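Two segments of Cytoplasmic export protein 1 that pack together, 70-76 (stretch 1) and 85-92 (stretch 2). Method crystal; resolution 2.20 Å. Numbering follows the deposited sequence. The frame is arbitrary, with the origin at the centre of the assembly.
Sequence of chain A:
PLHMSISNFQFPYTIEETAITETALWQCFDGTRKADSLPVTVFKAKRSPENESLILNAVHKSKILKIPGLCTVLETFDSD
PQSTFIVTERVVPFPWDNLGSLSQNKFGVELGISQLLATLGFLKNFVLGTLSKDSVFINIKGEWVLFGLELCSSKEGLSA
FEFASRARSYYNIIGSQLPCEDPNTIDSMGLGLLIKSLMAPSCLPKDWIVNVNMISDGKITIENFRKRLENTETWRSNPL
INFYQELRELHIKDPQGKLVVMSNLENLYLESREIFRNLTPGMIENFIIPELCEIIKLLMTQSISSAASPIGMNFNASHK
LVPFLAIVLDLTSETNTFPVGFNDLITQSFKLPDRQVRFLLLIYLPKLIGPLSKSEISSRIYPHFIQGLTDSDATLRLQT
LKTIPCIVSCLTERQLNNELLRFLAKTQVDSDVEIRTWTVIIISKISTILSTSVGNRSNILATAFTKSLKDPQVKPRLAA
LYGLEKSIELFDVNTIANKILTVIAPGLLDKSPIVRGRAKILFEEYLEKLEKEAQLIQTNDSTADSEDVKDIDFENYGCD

Stretch 1 (70-76) LCTVLET
Stretch 2, residues 85-92: FIVTERVV

A beta bulge lets two antiparallel strands absorb one extra residue without giving up their hydrogen bonds, and residues 70-76 and 85-92 of Cytoplasmic export protein 1 offer a compact example. The strand that begins at Val73 and the one that begins at Phe85 have N-to-C directions 161° apart, with axes 4.3 Å apart at closest approach, and the two stretches bury 534 Å² between them.

Stretch 2 enters extended at Phe85 (phi/psi -128/150). Its CA-to-CB bond points sideways and the ring end, chi1 m, leads away from stretch 1, so its contribution comes from the backbone: Phe85 O accepts a CA-H...O contact from Thr76 CA at 3.5 Å. Ile86 (-121/121; chi1 m, chi2 t) forms a non-hydrogen-bonded pair with Thr76 (-123/154; chi1 p), their CA atoms 4.7 Å apart and their side chains on the same face of the sheet. On this side Ile86 CG2 also meets Val73 CG1 at 3.8 Å, an apolar contact that reaches past the bulge.

Val87 (-108/125; chi1 t) carries most of the backbone bonding. It pairs with Glu75, CA to CA 5.3 Å, and both side chains project from the sheet face opposite that of Ile86 and Thr76. Val87 N donates to Glu75 O at 2.9 Å, while Val87 O accepts two hydrogen bonds, from Leu74 N at 2.6 Å and from Glu75 N at 3.2 Å. Two consecutive amides can converge on one carbonyl because Leu74 leaves the extended conformation (-101/-46); Glu75 then resumes it (-159/154). The register thereby shifts by one, and the side chain of Glu75, chi1 and chi2 both t, leads outward to a partner elsewhere in the structure.

Beyond the bulge, Thr88 (-127/173; chi1 p) faces Val73 (-83/140; chi1 m) in a non-hydrogen-bonded pair with CA atoms 4.2 Å apart and diverging side chains. Thr88 CG2 still lies 3.9 Å from both Val73 CG1 and Cys71 CB, and Thr88 OG1 donates to Glu89 O at 2.8 Å. Leu74, chi1 -88° and chi2 8°, brings CD2 to 3.5 Å from Thr88 C.

Glu89 (-54/155; chi1 -35°) adds one more backbone hydrogen bond: its N donates to Thr72 O at 3.0 Å, and the same oxygen receives a CA-H...O contact from Thr88 CA at 3.3 Å. The aliphatic part of Glu89 places CG 3.5 Å from Thr72 CB. Arg90 (-60/122) turns its CB away and makes no contact with stretch 1, its guanidinium being hydrogen-bonded elsewhere in the structure, whereas Val91 (-123/166; chi1 m) points back, its CG1 packing 4.0 Å from Cys71 SG. Val92 lies out of reach.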

# COMPACT_ATOMS: atom_id res chain seq x y z
N LEU A 70 -8.48 20.89 12.93
CA LEU A 70 -8.20 21.80 11.79
C LEU A 70 -6.93 21.41 11.03
O LEU A 70 -6.05 20.75 11.58
CB LEU A 70 -8.06 23.25 12.25
CG LEU A 70 -9.18 23.87 13.07
CD1 LEU A 70 -8.77 25.32 13.31
CD2 LEU A 70 -10.54 23.72 12.38
N CYS A 71 -6.82 21.82 9.78
CA CYS A 71 -5.54 21.71 9.09
C CYS A 71 -4.43 22.36 9.97
O CYS A 71 -4.56 23.49 10.41
CB CYS A 71 -5.59 22.34 7.69
SG CYS A 71 -6.79 21.64 6.51
N THR A 72 -3.35 21.65 10.23
CA THR A 72 -2.36 22.12 11.25
C THR A 72 -1.52 23.18 10.54
O THR A 72 -0.80 22.86 9.57
CB THR A 72 -1.52 20.93 11.80
OG1 THR A 72 -2.35 20.06 12.59
CG2 THR A 72 -0.34 21.42 12.74
N VAL A 73 -1.64 24.44 10.98
CA VAL A 73 -1.05 25.51 10.20
C VAL A 73 0.43 25.62 10.56
O VAL A 73 0.80 25.45 11.70
CB VAL A 73 -1.80 26.85 10.34
CG1 VAL A 73 -3.21 26.76 9.73
CG2 VAL A 73 -1.86 27.31 11.79
N LEU A 74 1.28 25.86 9.56
CA LEU A 74 2.73 25.99 9.79
C LEU A 74 3.13 27.44 9.81
O LEU A 74 3.84 27.88 10.71
CB LEU A 74 3.54 25.19 8.77
CG LEU A 74 3.93 23.71 8.95
CD1 LEU A 74 3.29 23.02 10.16
CD2 LEU A 74 3.56 22.96 7.69
N GLU A 75 2.65 28.21 8.83
CA GLU A 75 2.98 29.62 8.78
C GLU A 75 1.97 30.39 7.94
O GLU A 75 1.37 29.80 7.06
CB GLU A 75 4.38 29.77 8.16
CG GLU A 75 5.11 31.03 8.63
CD GLU A 75 6.49 31.21 8.01
OE1 GLU A 75 7.03 32.31 8.18
OE2 GLU A 75 7.00 30.27 7.33
N THR A 76 1.80 31.69 8.20
CA THR A 76 0.97 32.58 7.38
C THR A 76 1.74 33.79 6.82
O THR A 76 2.76 34.22 7.42
CB THR A 76 -0.29 33.05 8.12
OG1 THR A 76 0.09 33.93 9.20
CG2 THR A 76 -1.08 31.88 8.67
N PHE A 85 -0.86 33.72 1.86
CA PHE A 85 -0.84 32.27 2.04
C PHE A 85 -1.15 31.83 3.44
O PHE A 85 -0.88 32.54 4.42
CB PHE A 85 0.51 31.68 1.71
CG PHE A 85 1.05 32.00 0.33
CD1 PHE A 85 0.34 31.62 -0.82
CD2 PHE A 85 2.30 32.63 0.18
CE1 PHE A 85 0.85 31.87 -2.09
CE2 PHE A 85 2.81 32.91 -1.12
CZ PHE A 85 2.08 32.52 -2.25
N ILE A 86 -1.73 30.64 3.51
CA ILE A 86 -1.76 29.82 4.71
C ILE A 86 -1.08 28.50 4.34
O ILE A 86 -1.51 27.74 3.43
CB ILE A 86 -3.20 29.58 5.21
CG1 ILE A 86 -3.93 30.90 5.49
CG2 ILE A 86 -3.18 28.66 6.43
CD1 ILE A 86 -5.44 30.77 5.74
N VAL A 87 -0.01 28.20 5.06
CA VAL A 87 0.77 27.00 4.78
C VAL A 87 0.54 25.96 5.87
O VAL A 87 0.72 26.26 7.09
CB VAL A 87 2.27 27.29 4.60
CG1 VAL A 87 2.97 26.08 4.01
CG2 VAL A 87 2.49 28.49 3.69
N THR A 88 0.11 24.77 5.46
CA THR A 88 -0.32 23.74 6.47
C THR A 88 0.41 22.48 6.22
O THR A 88 1.12 22.37 5.20
CB THR A 88 -1.83 23.37 6.34
OG1 THR A 88 -2.07 22.77 5.07
CG2 THR A 88 -2.69 24.61 6.52
N GLU A 89 0.25 21.51 7.11
CA GLU A 89 0.71 20.14 6.79
C GLU A 89 0.06 19.69 5.44
O GLU A 89 -0.95 20.20 5.01
CB GLU A 89 0.43 19.11 7.91
CG GLU A 89 0.52 19.61 9.34
CD GLU A 89 1.39 18.73 10.27
OE1 GLU A 89 0.88 17.84 11.00
OE2 GLU A 89 2.63 18.95 10.28
N ARG A 90 0.71 18.77 4.76
CA ARG A 90 0.19 18.33 3.51
C ARG A 90 -1.20 17.74 3.78
O ARG A 90 -1.36 16.82 4.58
CB ARG A 90 1.08 17.25 2.92
CG ARG A 90 0.61 16.81 1.53
CD ARG A 90 0.55 17.96 0.53
NE ARG A 90 1.86 18.33 -0.01
CZ ARG A 90 2.51 17.65 -0.96
NH1 ARG A 90 3.71 18.06 -1.36
NH2 ARG A 90 1.95 16.56 -1.50
N VAL A 91 -2.19 18.31 3.12
CA VAL A 91 -3.52 17.75 3.15
C VAL A 91 -3.99 17.45 1.72
O VAL A 91 -3.39 17.93 0.75
CB VAL A 91 -4.53 18.68 3.82
CG1 VAL A 91 -4.34 18.68 5.32
CG2 VAL A 91 -4.48 20.09 3.20
N VAL A 92 -5.07 16.67 1.65
CA VAL A 92 -5.70 16.21 0.41
C VAL A 92 -7.16 16.63 0.50
O VAL A 92 -7.82 16.41 1.52
CB VAL A 92 -5.53 14.67 0.21
CG1 VAL A 92 -6.34 14.16 -0.99
CG2 VAL A 92 -4.06 14.36 -0.07